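Local coordinates for glyoxalase family protein (Bacillus cereus, PDB 1ZSW) that binds a zinc ion and belongs to the glyoxalase/bleomycin resistance protein/dioxygenase superfamily, its reaction being unknown, at residues D192-T197 with I291-A296; T199-Y204 with R267-S272; E213-S218 with F224-V229. One frame throughout, in Å; residues are numbered along the deposited sequence. Where two conformers were deposited one is given.

Contact 1: D192-T197 with I291-A296. With ZN (zinc ion), chain B.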
loop_
_atom_site.group_PDB
_atom_site.type_symbol
_atom_site.label_atom_id
_atom_site.label_comp_id
_atom_site.label_asym_id
_atom_site.label_seq_id
_atom_site.Cartn_x
_atom_site.Cartn_y
_atom_site.Cartn_z
ATOM N N ASP A 192 -11.055 18.023 -6.814
ATOM C CA ASP A 192 -10.365 18.686 -7.933
ATOM C C ASP A 192 -8.869 18.830 -7.724
ATOM O O ASP A 192 -8.070 18.633 -8.645
ATOM C CB ASP A 192 -11.008 20.062 -8.245
ATOM C CG ASP A 192 -11.018 21.017 -7.046
ATOM O OD1 ASP A 192 -11.038 20.569 -5.875
ATOM O OD2 ASP A 192 -11.045 22.253 -7.276
ATOM N N LYS A 193 -8.495 19.149 -6.496
ATOM C CA LYS A 193 -7.080 19.348 -6.174
ATOM C C LYS A 193 -6.355 18.014 -6.235
ATOM O O LYS A 193 -5.229 17.948 -6.742
ATOM C CB LYS A 193 -6.945 20.030 -4.802
ATOM C CG LYS A 193 -7.558 21.450 -4.760
ATOM C CD LYS A 193 -6.980 22.245 -3.599
ATOM C CE LYS A 193 -6.792 23.731 -3.954
ATOM N NZ LYS A 193 -5.616 23.965 -4.864
ATOM N N MET A 194 -6.982 16.952 -5.739
ATOM C CA MET A 194 -6.348 15.629 -5.783
ATOM C C MET A 194 -6.202 15.147 -7.225
ATOM O O MET A 194 -5.144 14.641 -7.627
ATOM C CB MET A 194 -7.123 14.602 -4.926
ATOM C CG MET A 194 -6.548 13.167 -5.000
ATOM S SD MET A 194 -4.837 13.040 -4.409
ATOM C CE MET A 194 -5.152 13.195 -2.703
ATOM N N ALA A 195 -7.263 15.336 -8.014
ATOM C CA ALA A 195 -7.230 14.982 -9.428
ATOM C C ALA A 195 -6.103 15.680 -10.158
ATOM O O ALA A 195 -5.411 15.038 -10.941
ATOM C CB ALA A 195 -8.584 15.312 -10.095
ATOM N N SER A 196 -5.924 16.989 -9.918
ATOM C CA SER A 196 -4.858 17.757 -10.548
ATOM C C SER A 196 -3.486 17.208 -10.183
ATOM O O SER A 196 -2.614 17.061 -11.022
ATOM C CB SER A 196 -4.967 19.227 -10.117
ATOM O OG SER A 196 -3.895 19.992 -10.676
ATOM N N THR A 197 -3.284 16.854 -8.915
ATOM C CA THR A 197 -2.018 16.241 -8.525
ATOM C C THR A 197 -1.690 14.967 -9.321
ATOM O O THR A 197 -0.566 14.795 -9.866
ATOM C CB THR A 197 -2.002 15.965 -6.975
ATOM O OG1 THR A 197 -2.023 17.228 -6.295
ATOM C CG2 THR A 197 -0.738 15.174 -6.561
ATOM N N ILE A 291 -3.215 14.267 2.435
ATOM C CA ILE A 291 -2.900 12.861 2.215
ATOM C C ILE A 291 -1.360 12.693 2.093
ATOM O O ILE A 291 -0.739 13.389 1.313
ATOM C CB ILE A 291 -3.545 12.330 0.916
ATOM C CG1 ILE A 291 -5.083 12.497 0.892
ATOM C CG2 ILE A 291 -3.147 10.877 0.671
ATOM C CD1 ILE A 291 -5.800 11.719 1.931
ATOM N N LEU A 292 -0.783 11.737 2.805
ATOM C CA LEU A 292 0.678 11.513 2.751
ATOM C C LEU A 292 0.985 10.477 1.725
ATOM O O LEU A 292 0.556 9.318 1.819
ATOM C CB LEU A 292 1.199 11.045 4.131
ATOM C CG LEU A 292 2.706 10.869 4.308
ATOM C CD1 LEU A 292 3.433 12.175 4.080
ATOM C CD2 LEU A 292 2.976 10.390 5.735
ATOM N N PHE A 293 1.768 10.887 0.735
ATOM C CA PHE A 293 2.236 9.988 -0.286
ATOM C C PHE A 293 3.728 9.724 -0.099
ATOM O O PHE A 293 4.467 10.597 0.424
ATOM C CB PHE A 293 2.085 10.642 -1.656
ATOM C CG PHE A 293 0.714 10.595 -2.209
ATOM C CD1 PHE A 293 -0.049 11.721 -2.211
ATOM C CD2 PHE A 293 0.218 9.440 -2.813
ATOM C CE1 PHE A 293 -1.326 11.736 -2.788
ATOM C CE2 PHE A 293 -1.079 9.442 -3.377
ATOM C CZ PHE A 293 -1.844 10.613 -3.336
ATOM N N GLU A 294 4.173 8.562 -0.527
ATOM C CA GLU A 294 5.602 8.270 -0.554
ATOM C C GLU A 294 5.930 7.826 -1.969
ATOM O O GLU A 294 5.125 7.144 -2.635
ATOM C CB GLU A 294 5.891 7.181 0.461
ATOM C CG GLU A 294 7.365 6.693 0.502
ATOM C CD GLU A 294 7.562 5.534 1.456
ATOM O OE1 GLU A 294 6.567 4.967 1.954
ATOM O OE2 GLU A 294 8.746 5.208 1.717
ATOM N N ILE A 295 7.115 8.199 -2.441
ATOM C CA ILE A 295 7.577 7.742 -3.749
ATOM C C ILE A 295 8.787 6.851 -3.466
ATOM O O ILE A 295 9.744 7.325 -2.878
ATOM C CB ILE A 295 7.999 8.951 -4.635
ATOM C CG1 ILE A 295 6.857 9.974 -4.678
ATOM C CG2 ILE A 295 8.348 8.477 -6.066
ATOM C CD1 ILE A 295 7.133 11.235 -5.523
ATOM N N ALA A 296 8.723 5.577 -3.859
ATOM C CA ALA A 296 9.726 4.596 -3.438
ATOM C C ALA A 296 10.307 3.868 -4.636
ATOM O O ALA A 296 9.582 3.432 -5.554
ATOM C CB ALA A 296 9.141 3.575 -2.453
HETATM ZN ZN ZN B . 6.401 3.631 3.468
#
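Met194 on helix 191-201 and Ile291, just ahead of strand 292-300, mark the closest backbone approach of 192-197 to 291-296, with CA atoms 9.1 Å apart, so the two meet through side chains alone. Met194 does most of the bridging. Its CG stands anti to the backbone N (chi1 177°), which sends the chain off the helix toward the strand, and bends at the next two torsions fold the thioether round so that the sulfur faces the ring edge of Phe293 and the methyl lies chiefly on Ile291. The sulfur is nearly in the ring plane: Met194 SD lies 4.0 Å from Phe293 CZ and 85° off the ring normal, an edge-on Met-aromatic contact. Met194 CE packs 3.7 Å from Ile291 CG1, the two side chains crossing at about a right angle. Ile291 also braces the ring, its CG2 lying 4.0 Å above one face of Phe293 toward the rim. Leu186 of strand 180-188 touches both Met194 and Phe293, and Val188 touches Met194 and Ile291, closing a buried apolar cluster. Next along the strand, Glu294 OE1 binds zinc at 2.0 Å, while its OE2 is hydrogen-bonded to Ser282. His33 and His246 also bind the ion. The arrangement fits a vicinal oxygen chelate fold: a helix lying on one sheet reaches, through Met194, a strand of the other sheet, which carries the metal ligand.

Contact 2: T199-Y204 with R267-S272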
loop_
_atom_site.group_PDB
_atom_site.type_symbol
_atom_site.label_atom_id
_atom_site.label_comp_id
_atom_site.label_asym_id
_atom_site.label_seq_id
_atom_site.Cartn_x
_atom_site.Cartn_y
_atom_site.Cartn_z
ATOM N N THR A 199 -3.110 13.782 -12.153
ATOM C CA THR A 199 -3.008 13.837 -13.618
ATOM C C THR A 199 -1.949 14.790 -14.101
ATOM O O THR A 199 -1.233 14.461 -15.050
ATOM C CB THR A 199 -4.356 14.219 -14.284
ATOM O OG1 THR A 199 -4.768 15.514 -13.797
ATOM C CG2 THR A 199 -5.404 13.191 -13.967
ATOM N N GLU A 200 -1.864 15.969 -13.493
ATOM C CA GLU A 200 -0.925 17.000 -13.970
ATOM C C GLU A 200 0.505 16.790 -13.549
ATOM O O GLU A 200 1.437 17.098 -14.318
ATOM C CB GLU A 200 -1.384 18.392 -13.573
ATOM C CG GLU A 200 -2.794 18.696 -14.035
ATOM C CD GLU A 200 -3.288 20.039 -13.550
ATOM O OE1 GLU A 200 -2.451 20.825 -13.046
ATOM O OE2 GLU A 200 -4.508 20.295 -13.648
ATOM N N ILE A 201 0.719 16.266 -12.339
ATOM C CA ILE A 201 2.093 15.987 -11.949
ATOM C C ILE A 201 2.485 14.585 -12.370
ATOM O O ILE A 201 3.446 14.385 -13.098
ATOM C CB ILE A 201 2.327 16.105 -10.416
ATOM C CG1 ILE A 201 1.840 17.449 -9.881
ATOM C CG2 ILE A 201 3.817 15.802 -10.118
ATOM C CD1 ILE A 201 2.031 17.610 -8.341
ATOM N N PHE A 202 1.703 13.611 -11.931
ATOM C CA PHE A 202 2.108 12.227 -12.070
ATOM C C PHE A 202 1.710 11.517 -13.350
ATOM O O PHE A 202 2.142 10.396 -13.596
ATOM C CB PHE A 202 1.703 11.446 -10.821
ATOM C CG PHE A 202 2.511 11.854 -9.587
ATOM C CD1 PHE A 202 1.954 12.675 -8.634
ATOM C CD2 PHE A 202 3.851 11.482 -9.478
ATOM C CE1 PHE A 202 2.715 13.094 -7.503
ATOM C CE2 PHE A 202 4.618 11.879 -8.376
ATOM C CZ PHE A 202 4.056 12.685 -7.401
ATOM N N GLY A 203 0.903 12.193 -14.156
ATOM C CA GLY A 203 0.467 11.626 -15.450
ATOM C C GLY A 203 -0.468 10.437 -15.354
ATOM O O GLY A 203 -0.470 9.593 -16.251
ATOM N N TYR A 204 -1.240 10.329 -14.264
ATOM C CA TYR A 204 -2.245 9.285 -14.140
ATOM C C TYR A 204 -3.330 9.552 -15.163
ATOM O O TYR A 204 -3.599 10.716 -15.543
ATOM C CB TYR A 204 -2.876 9.248 -12.740
ATOM C CG TYR A 204 -2.038 8.571 -11.685
ATOM C CD1 TYR A 204 -0.727 8.931 -11.486
ATOM C CD2 TYR A 204 -2.576 7.588 -10.898
ATOM C CE1 TYR A 204 0.034 8.317 -10.476
ATOM C CE2 TYR A 204 -1.830 6.959 -9.869
ATOM C CZ TYR A 204 -0.543 7.330 -9.685
ATOM O OH TYR A 204 0.189 6.698 -8.707
ATOM N N ARG A 267 5.766 22.137 -7.620
ATOM C CA ARG A 267 4.340 22.365 -7.378
ATOM C C ARG A 267 4.069 22.858 -5.935
ATOM O O ARG A 267 2.919 23.051 -5.521
ATOM C CB ARG A 267 3.525 21.101 -7.710
ATOM C CG ARG A 267 3.910 20.354 -9.024
ATOM C CD ARG A 267 3.735 21.163 -10.281
ATOM N NE ARG A 267 3.575 20.350 -11.490
ATOM C CZ ARG A 267 4.543 19.636 -12.070
ATOM N NH1 ARG A 267 5.761 19.571 -11.538
ATOM N NH2 ARG A 267 4.285 18.973 -13.193
ATOM N N GLY A 268 5.139 23.103 -5.189
ATOM C CA GLY A 268 5.047 23.845 -3.916
ATOM C C GLY A 268 4.798 22.922 -2.750
ATOM O O GLY A 268 4.616 23.361 -1.593
ATOM N N PHE A 269 4.795 21.630 -3.031
ATOM C CA PHE A 269 4.758 20.679 -1.943
ATOM C C PHE A 269 6.138 20.610 -1.281
ATOM O O PHE A 269 7.191 20.860 -1.914
ATOM C CB PHE A 269 4.314 19.292 -2.424
ATOM C CG PHE A 269 2.911 19.272 -2.982
ATOM C CD1 PHE A 269 2.633 18.626 -4.176
ATOM C CD2 PHE A 269 1.871 19.903 -2.305
ATOM C CE1 PHE A 269 1.328 18.608 -4.692
ATOM C CE2 PHE A 269 0.577 19.897 -2.828
ATOM C CZ PHE A 269 0.319 19.223 -4.026
ATOM N N HIS A 270 6.139 20.190 -0.033
ATOM C CA HIS A 270 7.340 20.151 0.766
ATOM C C HIS A 270 7.780 18.700 0.910
ATOM O O HIS A 270 7.088 17.902 1.542
ATOM C CB HIS A 270 7.055 20.804 2.113
ATOM C CG HIS A 270 7.055 22.302 2.059
ATOM N ND1 HIS A 270 6.250 23.019 1.202
ATOM C CD2 HIS A 270 7.782 23.216 2.743
ATOM C CE1 HIS A 270 6.471 24.310 1.365
ATOM N NE2 HIS A 270 7.395 24.456 2.298
ATOM N N SER A 271 8.925 18.372 0.306
ATOM C CA SER A 271 9.414 17.005 0.255
ATOM C C SER A 271 10.185 16.734 1.543
ATOM O O SER A 271 10.837 17.637 2.056
ATOM C CB SER A 271 10.366 16.863 -0.905
ATOM O OG SER A 271 11.140 15.691 -0.782
ATOM N N SER A 272 10.112 15.504 2.061
ATOM C CA SER A 272 10.990 15.046 3.145
ATOM C C SER A 272 12.466 14.983 2.758
ATOM O O SER A 272 13.353 14.846 3.640
ATOM C CB SER A 272 10.558 13.648 3.576
ATOM O OG SER A 272 10.796 12.734 2.517
HETATM O O HOH W 1 0.793 20.402 -11.973
HETATM O O HOH W 2 5.303 16.265 -14.329
#
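Ile201, of the segment that closes helix 191-201, packs against Arg267 and Phe269 at the start of the loop after helix 254-266, where Gly268 ends that helix in a Schellman motif. The contact thus joins the C-terminal regions of two helices of the glyoxalase-type fold. In the arginine conformer described, Ile201 CD1 sits 3.4 Å from Arg267 CG, and it meets the edge of the Phe269 ring at CE1, 3.8 Å away. The arginine runs past the isoleucine in the opposite direction; a bend at chi2 (-62°) carries its guanidinium back along Ile201, so that CG1 lies over one face of that group. Its polar atoms reach the helix through water. One water accepts from Arg267 NE at 2.8 Å, in the guanidinium plane, and donates weakly to Glu200 OE1, whose opposite charge stays 6.2 Å from Arg267 NE. Farther out, Trp260 and Gln263 of helix 254-266 touch Ile201, Val264 backs Phe269, and Arg267 NH1 makes a weak hydrogen bond to Gln263 O. A second water links the helix backbone to the same arginine conformer, donating to Ile201 O at 2.9 Å and accepting from Arg267 NH2 at 3.1 Å.

Contact 3: E213-S218 with F224-V229; sequences EAIFQS and FGEIVV
A beta hairpin of strands 213-217 and 227-231, part of a mixed sheet of this glyoxalase-type fold, brings Ala214 opposite Val229 and Phe216 opposite Ile227. The strands run antiparallel, their short axes 4.7 Å apart and 162° between directions. Both pairs are hydrogen-bonded ones: Ala214 N to Val229 O, Val229 N to Ala214 O, Phe216 N to Ile227 O and Ile227 N to Phe216 O each measure 2.8 Å. Of the four, Val229 N to Ala214 O is the straightest, with 173° at the hydrogen. Ile215 and Val228 form the non-hydrogen-bonded pair between them, their side chains side by side and pointing the same way. On that face Glu226 slants across Ile215, whose CG2 lies 3.8 Å from Glu226 CD. Glu226 is extended alongside Gln217, carboxylate and amide nearly coplanar. The acid's OE1 has firm partners elsewhere, a salt bridge to Arg138 and a hydrogen bond to Ser183, which probably favours the charged form of this buried group. At the strand end, the extended Glu213 slants past Val228, Glu213 CD lying 3.7 Å from Val228 CG1. The other face carries Ala214, Phe216, Ile227 and Val229. With CG anti to its carbonyl carbon (chi1 -59°), Phe216 turns its ring back toward Val229, its CE2 lying 3.8 Å from Val229 CG2. Near the turn, a water donates to Ser218 OG and accepts a weak bond from Gly225 N, while Ser218 OG is also hydrogen-bonded to Ile28 O. Strand 205-209 pairs with strand 213-217 and strand 180-188 with strand 227-231, placing the hairpin inside the sheet, and helix 191-201 covers the Phe216 and Val229 face through Met194, Ala195, Leu198 and Thr199.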
loop_
_atom_site.group_PDB
_atom_site.type_symbol
_atom_site.label_atom_id
_atom_site.label_comp_id
_atom_site.label_asym_id
_atom_site.label_seq_id
_atom_site.Cartn_x
_atom_site.Cartn_y
_atom_site.Cartn_z
ATOM N N GLU A 213 -17.026 11.285 -7.038
ATOM C CA GLU A 213 -15.950 10.252 -7.151
ATOM C C GLU A 213 -15.223 10.305 -8.462
ATOM O O GLU A 213 -15.804 10.593 -9.510
ATOM C CB GLU A 213 -16.555 8.861 -6.989
ATOM C CG GLU A 213 -15.480 7.739 -7.030
ATOM C CD GLU A 213 -16.057 6.388 -6.762
ATOM O OE1 GLU A 213 -16.344 6.098 -5.582
ATOM O OE2 GLU A 213 -16.223 5.617 -7.734
ATOM N N ALA A 214 -13.927 10.010 -8.453
ATOM C CA ALA A 214 -13.195 9.973 -9.696
ATOM C C ALA A 214 -12.263 8.767 -9.568
ATOM O O ALA A 214 -11.944 8.341 -8.439
ATOM C CB ALA A 214 -12.431 11.259 -9.931
ATOM N N ILE A 215 -11.879 8.194 -10.696
ATOM C CA ILE A 215 -11.032 6.981 -10.685
ATOM C C ILE A 215 -9.870 7.222 -11.603
ATOM O O ILE A 215 -10.049 7.723 -12.703
ATOM C CB ILE A 215 -11.830 5.703 -11.062
ATOM C CG1 ILE A 215 -12.923 5.435 -10.010
ATOM C CG2 ILE A 215 -10.879 4.508 -11.219
ATOM C CD1 ILE A 215 -13.683 4.080 -10.239
ATOM N N PHE A 216 -8.632 6.912 -11.149
ATOM C CA PHE A 216 -7.432 7.196 -11.900
ATOM C C PHE A 216 -6.599 5.943 -11.917
ATOM O O PHE A 216 -6.652 5.142 -10.954
ATOM C CB PHE A 216 -6.596 8.307 -11.205
ATOM C CG PHE A 216 -7.347 9.589 -11.056
ATOM C CD1 PHE A 216 -7.298 10.561 -12.061
ATOM C CD2 PHE A 216 -8.140 9.811 -9.928
ATOM C CE1 PHE A 216 -8.070 11.748 -11.935
ATOM C CE2 PHE A 216 -8.884 11.016 -9.792
ATOM C CZ PHE A 216 -8.833 11.964 -10.791
ATOM N N GLN A 217 -5.866 5.778 -13.000
ATOM C CA GLN A 217 -4.957 4.659 -13.166
ATOM C C GLN A 217 -3.555 5.150 -13.489
ATOM O O GLN A 217 -3.341 6.034 -14.330
ATOM C CB GLN A 217 -5.469 3.697 -14.256
ATOM C CG GLN A 217 -6.626 2.889 -13.778
ATOM C CD GLN A 217 -7.407 2.213 -14.877
ATOM O OE1 GLN A 217 -8.264 1.376 -14.592
ATOM N NE2 GLN A 217 -7.144 2.590 -16.115
ATOM N N SER A 218 -2.542 4.598 -12.819
ATOM C CA SER A 218 -1.180 5.049 -13.117
ATOM C C SER A 218 -0.781 4.655 -14.521
ATOM O O SER A 218 -0.131 5.440 -15.237
ATOM C CB SER A 218 -0.159 4.517 -12.074
ATOM O OG SER A 218 0.046 3.128 -12.130
ATOM N N PHE A 224 -3.160 -2.065 -11.015
ATOM C CA PHE A 224 -2.052 -2.132 -10.052
ATOM C C PHE A 224 -1.665 -0.775 -9.469
ATOM O O PHE A 224 -0.917 -0.714 -8.492
ATOM C CB PHE A 224 -0.809 -2.739 -10.706
ATOM C CG PHE A 224 -1.114 -3.904 -11.571
ATOM C CD1 PHE A 224 -1.795 -4.997 -11.066
ATOM C CD2 PHE A 224 -0.743 -3.871 -12.908
ATOM C CE1 PHE A 224 -2.117 -6.072 -11.875
ATOM C CE2 PHE A 224 -1.048 -4.945 -13.735
ATOM C CZ PHE A 224 -1.733 -6.040 -13.214
ATOM N N GLY A 225 -2.158 0.303 -10.064
ATOM C CA GLY A 225 -1.839 1.635 -9.583
ATOM C C GLY A 225 -3.098 2.467 -9.474
ATOM O O GLY A 225 -3.023 3.699 -9.388
ATOM N N GLU A 226 -4.248 1.791 -9.434
ATOM C CA GLU A 226 -5.527 2.495 -9.484
ATOM C C GLU A 226 -5.838 3.204 -8.178
ATOM O O GLU A 226 -5.644 2.631 -7.107
ATOM C CB GLU A 226 -6.630 1.536 -9.865
ATOM C CG GLU A 226 -7.966 2.240 -10.137
ATOM C CD GLU A 226 -9.025 1.244 -10.619
ATOM O OE1 GLU A 226 -9.768 0.710 -9.780
ATOM O OE2 GLU A 226 -9.054 1.002 -11.840
ATOM N N ILE A 227 -6.311 4.439 -8.297
ATOM C CA ILE A 227 -6.725 5.246 -7.132
ATOM C C ILE A 227 -8.166 5.687 -7.350
ATOM O O ILE A 227 -8.477 6.221 -8.409
ATOM C CB ILE A 227 -5.816 6.459 -6.957
ATOM C CG1 ILE A 227 -4.397 5.952 -6.579
ATOM C CG2 ILE A 227 -6.318 7.314 -5.833
ATOM C CD1 ILE A 227 -3.421 7.136 -6.452
ATOM N N VAL A 228 -8.990 5.447 -6.345
ATOM C CA VAL A 228 -10.389 5.896 -6.303
ATOM C C VAL A 228 -10.421 7.103 -5.376
ATOM O O VAL A 228 -10.081 6.990 -4.194
ATOM C CB VAL A 228 -11.281 4.786 -5.733
ATOM C CG1 VAL A 228 -12.733 5.307 -5.592
ATOM C CG2 VAL A 228 -11.246 3.573 -6.655
ATOM N N VAL A 229 -10.862 8.245 -5.885
ATOM C CA VAL A 229 -10.899 9.477 -5.096
ATOM C C VAL A 229 -12.365 9.802 -4.815
ATOM O O VAL A 229 -13.150 9.950 -5.753
ATOM C CB VAL A 229 -10.202 10.660 -5.800
ATOM C CG1 VAL A 229 -10.285 11.932 -4.933
ATOM C CG2 VAL A 229 -8.734 10.328 -6.089
HETATM O O HOH W 3 -2.762 1.609 -12.742
#

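How the contacts relate
Helix 191-201 ties the three contacts together. Contacts 1 and 2 use successive parts of it, with centres about 7 Å apart, and Phe202 CE2 of contact 2 packs 3.9 Å from Ile295 CD1 on the zinc-bearing strand. Contact 3 supplies the sheet beneath the helix: Met194 CG lies 3.7 Å from Val229 CG2, and Ala195 CB lies 3.4 Å from Phe216 CZ. Farther along the helix Thr199 meets the same ring, and beyond it Tyr204 packs on Ser218 and Gly225. Contact 1 alone holds a zinc ligand, Glu294. In contact 3 the side chain of Ile227 lies about 12 Å from the side chain of Glu294. Contact 2 lies away from the metal.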